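Long-range contacts in Phi class glutathione transferase GSTF1 (Populus tremula x Populus tremuloides, PDB 4RI6), which probably catalyses the conjugation of glutathione to electrophilic organic halides, releasing a halide anion, a reaction used in detoxification: residues Ile24-Val28 with Tyr80-Lys86; Arg18-Thr22 with Ser69-Cys73; Gln153-Leu157 with Arg194-Ile199. One frame throughout, in Å; residues are numbered along the deposited sequence.

Contact 1 (Ile24-Val28 with Tyr80-Lys86); sequences IEKDV and YADKGNK. Unlike the reference sequence in segment 80-86: Lys86 (reference Arg).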
loop_
_atom_site.group_PDB
_atom_site.type_symbol
_atom_site.label_atom_id
_atom_site.label_comp_id
_atom_site.label_asym_id
_atom_site.label_seq_id
_atom_site.Cartn_x
_atom_site.Cartn_y
_atom_site.Cartn_z
ATOM N N ILE A 24 16.512 11.814 -4.578
ATOM C CA ILE A 24 17.259 13.012 -4.207
ATOM C C ILE A 24 17.675 12.957 -2.728
ATOM O O ILE A 24 18.822 13.254 -2.397
ATOM C CB ILE A 24 16.442 14.272 -4.496
ATOM C CG1 ILE A 24 16.275 14.445 -6.010
ATOM C CG2 ILE A 24 17.134 15.494 -3.914
ATOM C CD1 ILE A 24 15.188 15.431 -6.418
ATOM N N GLU A 25 16.759 12.541 -1.853
ATOM C CA GLU A 25 17.101 12.299 -0.459
ATOM C C GLU A 25 18.232 11.300 -0.332
ATOM O O GLU A 25 19.101 11.445 0.531
ATOM C CB GLU A 25 15.882 11.785 0.311
ATOM C CG GLU A 25 14.818 12.848 0.584
ATOM C CD GLU A 25 15.140 13.778 1.760
ATOM O OE1 GLU A 25 15.929 13.399 2.652
ATOM O OE2 GLU A 25 14.572 14.891 1.795
ATOM N N LYS A 26 18.216 10.274 -1.182
ATOM C CA LYS A 26 19.230 9.230 -1.096
ATOM C C LYS A 26 20.491 9.535 -1.892
ATOM O O LYS A 26 21.399 8.707 -1.919
ATOM C CB LYS A 26 18.647 7.891 -1.556
ATOM C CG LYS A 26 17.549 7.404 -0.629
ATOM C CD LYS A 26 18.020 7.212 0.813
ATOM C CE LYS A 26 19.222 6.284 0.935
ATOM N NZ LYS A 26 19.597 6.005 2.355
ATOM N N ASP A 27 20.546 10.712 -2.519
ATOM C CA ASP A 27 21.721 11.148 -3.273
ATOM C C ASP A 27 22.024 10.168 -4.405
ATOM O O ASP A 27 23.176 9.892 -4.696
ATOM C CB ASP A 27 22.922 11.282 -2.318
ATOM C CG ASP A 27 24.137 11.914 -2.968
ATOM O OD1 ASP A 27 23.972 12.712 -3.915
ATOM O OD2 ASP A 27 25.266 11.590 -2.521
ATOM N N VAL A 28 20.980 9.612 -5.015
ATOM C CA VAL A 28 21.162 8.653 -6.095
ATOM C C VAL A 28 21.011 9.346 -7.433
ATOM O O VAL A 28 19.943 9.873 -7.736
ATOM C CB VAL A 28 20.159 7.511 -6.002
ATOM C CG1 VAL A 28 20.339 6.550 -7.169
ATOM C CG2 VAL A 28 20.338 6.793 -4.685
ATOM N N TYR A 80 20.714 1.565 -1.322
ATOM C CA TYR A 80 21.545 2.721 -1.031
ATOM C C TYR A 80 21.415 3.121 0.429
ATOM O O TYR A 80 21.430 4.302 0.760
ATOM C CB TYR A 80 21.158 3.889 -1.932
ATOM C CG TYR A 80 21.310 3.617 -3.411
ATOM C CD1 TYR A 80 22.545 3.699 -4.027
ATOM C CD2 TYR A 80 20.209 3.308 -4.194
ATOM C CE1 TYR A 80 22.688 3.468 -5.377
ATOM C CE2 TYR A 80 20.338 3.067 -5.555
ATOM C CZ TYR A 80 21.579 3.150 -6.145
ATOM O OH TYR A 80 21.724 2.918 -7.502
ATOM N N ALA A 81 21.268 2.129 1.301
ATOM C CA ALA A 81 21.092 2.381 2.730
ATOM C C ALA A 81 22.138 3.336 3.287
ATOM O O ALA A 81 21.809 4.212 4.067
ATOM C CB ALA A 81 21.130 1.067 3.506
ATOM N N ASP A 82 23.387 3.170 2.869
ATOM C CA ASP A 82 24.507 3.897 3.472
ATOM C C ASP A 82 24.777 5.229 2.784
ATOM O O ASP A 82 25.774 5.896 3.065
ATOM C CB ASP A 82 25.766 3.028 3.430
ATOM C CG ASP A 82 26.811 3.460 4.438
ATOM O OD1 ASP A 82 26.434 4.020 5.491
ATOM O OD2 ASP A 82 28.018 3.238 4.177
ATOM N N LYS A 83 23.869 5.624 1.906
ATOM C CA LYS A 83 24.053 6.788 1.051
ATOM C C LYS A 83 23.031 7.864 1.412
ATOM O O LYS A 83 21.927 7.542 1.868
ATOM C CB LYS A 83 23.899 6.366 -0.414
ATOM C CG LYS A 83 24.695 7.118 -1.441
ATOM C CD LYS A 83 24.451 6.493 -2.806
ATOM C CE LYS A 83 24.885 7.383 -3.963
ATOM N NZ LYS A 83 25.977 8.345 -3.638
ATOM N N GLY A 84 23.399 9.132 1.212
ATOM C CA GLY A 84 22.466 10.228 1.368
ATOM C C GLY A 84 21.856 10.228 2.746
ATOM O O GLY A 84 22.557 10.020 3.724
ATOM N N ASN A 85 20.552 10.466 2.815
ATOM C CA ASN A 85 19.825 10.390 4.071
ATOM C C ASN A 85 19.717 8.926 4.531
ATOM O O ASN A 85 18.873 8.178 4.043
ATOM C CB ASN A 85 18.442 11.021 3.895
ATOM C CG ASN A 85 17.645 11.088 5.187
ATOM O OD1 ASN A 85 18.028 10.523 6.205
ATOM N ND2 ASN A 85 16.517 11.778 5.139
ATOM N N LYS A 86 20.561 8.529 5.476
ATOM C CA LYS A 86 20.607 7.139 5.916
ATOM C C LYS A 86 19.359 6.708 6.681
ATOM O O LYS A 86 19.017 5.524 6.696
ATOM C CB LYS A 86 21.833 6.897 6.791
ATOM C CG LYS A 86 23.140 7.214 6.094
ATOM C CD LYS A 86 24.321 6.623 6.823
ATOM C CE LYS A 86 25.625 7.091 6.221
ATOM N NZ LYS A 86 26.788 6.385 6.818
HETATM O O HOH W 1 25.823 10.277 -0.007
#
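A Schellman motif ends helix 14-25 here, and the loop that follows helix 69-79 folds over that end; both helices belong to the thioredoxin-like N-terminal domain. Asp27 has positive phi, and its N bonds back to Ile24 O (3.1 Å). The loop begins with a type I turn, Tyr80 to Lys83. Lysine suits position 26 because its long chain brings an ammonium donor to several carbonyls: Lys26 NZ hydrogen-bonds to Lys83 O and Asn85 O (both 2.8 Å) and weakly to Tyr80 O and Ala81 O. Asn85 N donates to Glu25 O (2.9 Å) and Asn85 ND2 to Glu25 OE1 (3.0 Å), an amide serving a carboxylate. Glu25 OE2 carries the link on to Ser204 of helix 203-214 and to Arg202. Asp27 OD2 and Lys83 NZ form a long salt bridge of 3.5 Å at the exposed side. Val28 supplies apolar packing: its CG2 sits over the Tyr80 ring in a CH-pi contact, 3.6 Å from the centroid. Glycine suits position 84 because phi is positive and a CB would clash with Lys26 C and Glu25 O. A water completes the join, donating to Asp27 OD2 and accepting from Gly84 N, each at 2.9 Å.

Contact 2 (Arg18-Thr22 with Ser69-Cys73); sequences RVLAT and SRAIC. With GSH (glutathione), chain C.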
loop_
_atom_site.group_PDB
_atom_site.type_symbol
_atom_site.label_atom_id
_atom_site.label_comp_id
_atom_site.label_asym_id
_atom_site.label_seq_id
_atom_site.Cartn_x
_atom_site.Cartn_y
_atom_site.Cartn_z
ATOM N N ARG A 18 7.085 11.003 -5.984
ATOM C CA ARG A 18 7.459 10.217 -4.820
ATOM C C ARG A 18 8.823 9.577 -5.039
ATOM O O ARG A 18 9.691 9.620 -4.172
ATOM C CB ARG A 18 6.397 9.155 -4.535
ATOM C CG ARG A 18 6.719 8.257 -3.360
ATOM C CD ARG A 18 5.624 7.209 -3.090
ATOM N NE ARG A 18 4.433 7.911 -2.658
ATOM C CZ ARG A 18 3.366 8.166 -3.399
ATOM N NH1 ARG A 18 3.260 7.718 -4.646
ATOM N NH2 ARG A 18 2.395 8.882 -2.871
ATOM N N VAL A 19 9.028 9.000 -6.212
ATOM C CA VAL A 19 10.303 8.360 -6.485
ATOM C C VAL A 19 11.437 9.387 -6.600
ATOM O O VAL A 19 12.535 9.172 -6.073
ATOM C CB VAL A 19 10.212 7.494 -7.765
ATOM C CG1 VAL A 19 11.574 6.989 -8.190
ATOM C CG2 VAL A 19 9.282 6.328 -7.533
ATOM N N LEU A 20 11.177 10.499 -7.283
ATOM C CA LEU A 20 12.197 11.519 -7.471
ATOM C C LEU A 20 12.665 12.081 -6.149
ATOM O O LEU A 20 13.860 12.277 -5.937
ATOM C CB LEU A 20 11.683 12.656 -8.361
ATOM C CG LEU A 20 11.387 12.296 -9.813
ATOM C CD1 LEU A 20 10.875 13.504 -10.564
ATOM C CD2 LEU A 20 12.638 11.779 -10.501
ATOM N N ALA A 21 11.724 12.358 -5.255
ATOM C CA ALA A 21 12.078 12.910 -3.966
ATOM C C ALA A 21 12.955 11.922 -3.203
ATOM O O ALA A 21 13.908 12.326 -2.526
ATOM C CB ALA A 21 10.832 13.252 -3.173
ATOM N N THR A 22 12.636 10.634 -3.315
ATOM C CA THR A 22 13.422 9.601 -2.658
ATOM C C THR A 22 14.835 9.512 -3.218
ATOM O O THR A 22 15.799 9.464 -2.458
ATOM C CB THR A 22 12.713 8.239 -2.775
ATOM O OG1 THR A 22 11.425 8.351 -2.159
ATOM C CG2 THR A 22 13.523 7.125 -2.106
ATOM N N SER A 69 5.463 2.848 -7.164
ATOM C CA SER A 69 6.328 3.848 -6.555
ATOM C C SER A 69 6.859 3.486 -5.175
ATOM O O SER A 69 8.041 3.673 -4.915
ATOM C CB SER A 69 5.610 5.207 -6.495
ATOM O OG SER A 69 4.435 5.204 -5.698
ATOM N N ARG A 70 6.025 2.954 -4.288
ATOM C CA ARG A 70 6.498 2.684 -2.943
ATOM C C ARG A 70 7.455 1.488 -2.917
ATOM O O ARG A 70 8.358 1.460 -2.097
ATOM C CB ARG A 70 5.325 2.486 -1.986
ATOM C CG ARG A 70 4.518 3.747 -1.792
ATOM C CD ARG A 70 3.191 3.495 -1.115
ATOM N NE ARG A 70 2.327 4.689 -1.150
ATOM C CZ ARG A 70 1.574 5.044 -2.188
ATOM N NH1 ARG A 70 1.539 4.309 -3.300
ATOM N NH2 ARG A 70 0.826 6.129 -2.113
ATOM N N ALA A 71 7.272 0.523 -3.825
ATOM C CA ALA A 71 8.201 -0.605 -3.957
ATOM C C ALA A 71 9.541 -0.131 -4.498
ATOM O O ALA A 71 10.605 -0.504 -4.009
ATOM C CB ALA A 71 7.612 -1.705 -4.870
ATOM N N ILE A 72 9.478 0.726 -5.500
ATOM C CA ILE A 72 10.689 1.328 -6.041
ATOM C C ILE A 72 11.458 2.063 -4.931
ATOM O O ILE A 72 12.677 1.946 -4.820
ATOM C CB ILE A 72 10.350 2.292 -7.198
ATOM C CG1 ILE A 72 9.781 1.494 -8.378
ATOM C CG2 ILE A 72 11.590 3.078 -7.641
ATOM C CD1 ILE A 72 9.154 2.321 -9.453
ATOM N N CYS A 73 10.736 2.800 -4.094
ATOM C CA CYS A 73 11.391 3.602 -3.071
ATOM C C CYS A 73 11.993 2.722 -1.988
ATOM O O CYS A 73 13.073 3.014 -1.489
ATOM C CB CYS A 73 10.410 4.601 -2.467
ATOM S SG CYS A 73 9.956 5.936 -3.604
HETATM N N1 GSH C . 0.159 2.685 -7.523
HETATM C CA1 GSH C . 1.001 3.205 -8.585
HETATM C C1 GSH C . 2.352 3.713 -8.123
HETATM O O11 GSH C . 2.383 4.189 -7.006
HETATM O O12 GSH C . 3.383 3.620 -8.829
HETATM C CB1 GSH C . 0.176 4.360 -9.105
HETATM C CG1 GSH C . 0.578 4.641 -10.522
HETATM C CD1 GSH C . -0.373 5.634 -11.123
HETATM O OE1 GSH C . -1.575 5.608 -10.944
HETATM N N2 GSH C . 0.240 6.509 -11.888
HETATM C CA2 GSH C . -0.373 7.561 -12.639
HETATM C C2 GSH C . -0.454 7.096 -14.067
HETATM O O2 GSH C . 0.439 6.403 -14.495
HETATM C CB2 GSH C . 0.531 8.784 -12.439
HETATM S SG2 GSH C . 0.088 9.742 -10.973
HETATM N N3 GSH C . -1.517 7.496 -14.774
HETATM C CA3 GSH C . -1.685 7.195 -16.180
HETATM C C3 GSH C . -2.551 5.986 -16.414
HETATM O O31 GSH C . -2.958 5.332 -15.430
HETATM O O32 GSH C . -2.828 5.683 -17.591
#
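Arg18 lays its guanidinium flat on that of Arg70, with centres 3.8 Å apart and planes 25° from parallel. The close approach of like charges (Arg18 NH2 to Arg70 NH2, 3.3 Å) is offset at least in part by Asp106, which forms a salt bridge with Arg70 and a long, weak ion pair with Arg18; Arg18 NE is satisfied by Ser168 OG. At the edge of the same guanidinium, Arg18 NH1 donates to Ser69 OG (3.0 Å).

The backbones behind these side chains belong to helices 14-25 and 69-79 of the thioredoxin-like N-terminal domain. Their short segments run nearly parallel, at 14°, with axes 9.3 Å apart. Compact residues suit this spacing. Val19 CG1 meets Ile72 CG2 at 3.9 Å, and Val19 CG2 lies 4.0 Å from Cys73 SG, so that the cysteine fills the space between the helices. Thr22 fits a buried helical site because its OG1 bonds back to Arg18 O (2.9 Å).

Ser69 stands at the first turn of its helix and holds the alpha-carboxylate of the gamma-glutamyl part of glutathione: N donates to O12 (2.8 Å) and OG to O11 (2.6 Å). A small hydroxyl is apt here, since OG can accept from Arg18 while donating to the ligand. The carboxylate is thus met by a helix N-terminus and a serine whose hydroxyl accepts from Arg18, which is consistent with its proton being directed to O11, with a second guanidinium nearby, a setting electrostatically suited to an anion.

Contact 3 (Gln153-Leu157 with Arg194-Ile199); sequences QTRFL and RWWTEI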
loop_
_atom_site.group_PDB
_atom_site.type_symbol
_atom_site.label_atom_id
_atom_site.label_comp_id
_atom_site.label_asym_id
_atom_site.label_seq_id
_atom_site.Cartn_x
_atom_site.Cartn_y
_atom_site.Cartn_z
ATOM N N GLN A 153 2.042 14.795 19.284
ATOM C CA GLN A 153 2.861 13.918 20.111
ATOM C C GLN A 153 4.271 13.821 19.565
ATOM O O GLN A 153 5.236 13.835 20.316
ATOM C CB GLN A 153 2.227 12.521 20.183
ATOM C CG GLN A 153 0.849 12.521 20.809
ATOM C CD GLN A 153 0.072 11.207 20.639
ATOM O OE1 GLN A 153 0.316 10.382 19.728
ATOM N NE2 GLN A 153 -0.900 11.017 21.519
ATOM N N THR A 154 4.373 13.712 18.242
ATOM C CA THR A 154 5.660 13.607 17.559
ATOM C C THR A 154 5.768 14.693 16.508
ATOM O O THR A 154 4.766 15.218 16.033
ATOM C CB THR A 154 5.852 12.238 16.898
ATOM O OG1 THR A 154 4.761 11.976 16.024
ATOM C CG2 THR A 154 5.923 11.156 17.956
ATOM N N ARG A 155 6.998 15.013 16.138
ATOM C CA ARG A 155 7.253 16.076 15.187
ATOM C C ARG A 155 6.866 15.675 13.766
ATOM O O ARG A 155 6.337 16.484 12.996
ATOM C CB ARG A 155 8.738 16.465 15.245
ATOM C CG ARG A 155 9.128 17.618 14.372
ATOM C CD ARG A 155 10.580 17.947 14.622
ATOM N NE ARG A 155 11.121 18.795 13.574
ATOM C CZ ARG A 155 12.385 18.792 13.164
ATOM N NH1 ARG A 155 13.283 18.002 13.723
ATOM N NH2 ARG A 155 12.749 19.603 12.185
ATOM N N PHE A 156 7.165 14.425 13.431
ATOM C CA PHE A 156 6.829 13.841 12.145
ATOM C C PHE A 156 5.907 12.657 12.396
ATOM O O PHE A 156 5.625 12.326 13.551
ATOM C CB PHE A 156 8.103 13.427 11.409
ATOM C CG PHE A 156 9.026 14.582 11.115
ATOM C CD1 PHE A 156 8.819 15.391 9.998
ATOM C CD2 PHE A 156 10.104 14.854 11.941
ATOM C CE1 PHE A 156 9.646 16.474 9.736
ATOM C CE2 PHE A 156 10.953 15.934 11.662
ATOM C CZ PHE A 156 10.715 16.734 10.553
ATOM N N LEU A 157 5.405 12.024 11.340
ATOM C CA LEU A 157 4.376 11.010 11.572
ATOM C C LEU A 157 4.878 9.868 12.431
ATOM O O LEU A 157 4.160 9.396 13.307
ATOM C CB LEU A 157 3.858 10.447 10.256
ATOM C CG LEU A 157 2.923 11.360 9.482
ATOM C CD1 LEU A 157 2.604 10.757 8.142
ATOM C CD2 LEU A 157 1.621 11.624 10.235
ATOM N N ARG A 194 1.961 22.610 10.724
ATOM C CA ARG A 194 3.375 22.677 11.100
ATOM C C ARG A 194 4.175 21.621 10.345
ATOM O O ARG A 194 5.215 21.903 9.718
ATOM C CB ARG A 194 3.536 22.466 12.600
ATOM C CG ARG A 194 4.968 22.496 13.074
ATOM C CD ARG A 194 5.140 21.715 14.336
ATOM N NE ARG A 194 5.073 20.271 14.084
ATOM C CZ ARG A 194 4.336 19.415 14.770
ATOM N NH1 ARG A 194 3.517 19.832 15.734
ATOM N NH2 ARG A 194 4.392 18.130 14.465
ATOM N N TRP A 195 3.681 20.396 10.437
ATOM C CA TRP A 195 4.269 19.265 9.754
ATOM C C TRP A 195 4.356 19.525 8.252
ATOM O O TRP A 195 5.413 19.342 7.660
ATOM C CB TRP A 195 3.424 18.038 10.050
ATOM C CG TRP A 195 3.635 16.818 9.214
ATOM C CD1 TRP A 195 4.662 15.927 9.297
ATOM C CD2 TRP A 195 2.732 16.297 8.231
ATOM N NE1 TRP A 195 4.462 14.892 8.413
ATOM C CE2 TRP A 195 3.287 15.095 7.745
ATOM C CE3 TRP A 195 1.516 16.737 7.711
ATOM C CZ2 TRP A 195 2.653 14.309 6.765
ATOM C CZ3 TRP A 195 0.890 15.962 6.726
ATOM C CH2 TRP A 195 1.463 14.757 6.275
ATOM N N TRP A 196 3.244 19.955 7.654
ATOM C CA TRP A 196 3.213 20.237 6.225
ATOM C C TRP A 196 4.286 21.270 5.846
ATOM O O TRP A 196 4.994 21.134 4.829
ATOM C CB TRP A 196 1.836 20.736 5.767
ATOM C CG TRP A 196 1.912 20.971 4.302
ATOM C CD1 TRP A 196 1.915 22.164 3.667
ATOM C CD2 TRP A 196 2.110 19.978 3.291
ATOM N NE1 TRP A 196 2.085 21.988 2.327
ATOM C CE2 TRP A 196 2.218 20.651 2.065
ATOM C CE3 TRP A 196 2.213 18.587 3.306
ATOM C CZ2 TRP A 196 2.414 19.986 0.867
ATOM C CZ3 TRP A 196 2.401 17.932 2.119
ATOM C CH2 TRP A 196 2.496 18.630 0.916
ATOM N N THR A 197 4.404 22.304 6.671
ATOM C CA THR A 197 5.386 23.344 6.433
ATOM C C THR A 197 6.784 22.753 6.481
ATOM O O THR A 197 7.600 23.028 5.613
ATOM C CB THR A 197 5.236 24.470 7.461
ATOM O OG1 THR A 197 3.929 25.043 7.355
ATOM C CG2 THR A 197 6.234 25.551 7.219
ATOM N N GLU A 198 7.068 21.914 7.472
ATOM C CA GLU A 198 8.411 21.352 7.570
ATOM C C GLU A 198 8.738 20.445 6.407
ATOM O O GLU A 198 9.820 20.520 5.851
ATOM C CB GLU A 198 8.608 20.570 8.871
ATOM C CG GLU A 198 8.521 21.413 10.133
ATOM C CD GLU A 198 9.489 20.931 11.185
ATOM O OE1 GLU A 198 9.046 20.483 12.272
ATOM O OE2 GLU A 198 10.715 21.015 10.926
ATOM N N ILE A 199 7.818 19.571 6.028
ATOM C CA ILE A 199 8.187 18.577 5.030
ATOM C C ILE A 199 8.174 19.166 3.616
ATOM O O ILE A 199 9.010 18.781 2.787
ATOM C CB ILE A 199 7.297 17.304 5.121
ATOM C CG1 ILE A 199 5.825 17.554 4.784
ATOM C CG2 ILE A 199 7.463 16.687 6.492
ATOM C CD1 ILE A 199 4.994 16.238 4.659
HETATM O O HOH W 2 6.695 19.152 12.102
#
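Phe156 and Leu157 press against one side of helix 190-200, where Trp195 and Ile199, one helical turn apart, receive them. Phe156 CE1 approaches Ile199 CG2 at 3.9 Å, in a contact at the edge of the phenyl ring, and Phe156 CD1 lies 4.2 Å from Trp195 CD1. Leu157 CD1 reaches Trp195 CZ2 at 3.8 Å. Large side chains suit these places because they fill the space between the loop and the helix, whose nearest CA atoms, those of Phe156 and Trp195, are 6.5 Å apart.

This packing belongs to the all-helical C-terminal domain of the glutathione transferase fold, where the loop between helices 130-150 and 164-179 is laid against helix 190-200. Asp166 of helix 164-179 ties the two parts together, accepting hydrogen bonds from both Trp195 NE1 and Leu157 N. Within the loop, Thr154 OG1 donates to Phe156 O (2.6 Å).

Farther out, arginines span the widening gap. Arg194 NH2 donates to Arg155 O (2.9 Å), weakly to Thr154 O (3.3 Å), and also to Leu151 O, so that a side chain of the helix serves carbonyls of the loop. Arg155 in turn extends to Glu198 in a two-pronged salt bridge, NE to OE1 at 3.0 Å and NH2 to OE2 at 2.8 Å. A water joins all three polar residues: it accepts from Arg194 NE (2.8 Å) and donates to Arg155 O (2.8 Å) and Glu198 OE1 (2.7 Å).

How the contacts relate
Contacts 1 and 2 follow one another along helix 14-25, their centres 12 Å apart, and their segments alternate in sequence: both pair this helix with helix 69-79 or the loop that follows it. Contact 2 holds glutathione through Ser69, whereas contact 1 closes the far end of the helix pair, away from the annotated sites. Contact 3 lies in the helical domain, with its centre about 21 Å from that of contact 1 and 20 Å from that of contact 2; nearest atoms remain about 7 and 8 Å away. Shared neighbours bridge these gaps: Phe162 touches Glu25 as well as Phe156 and Ile199, and helix 164-179 supplies Ser168 to contact 2 and Asp166 to contact 3.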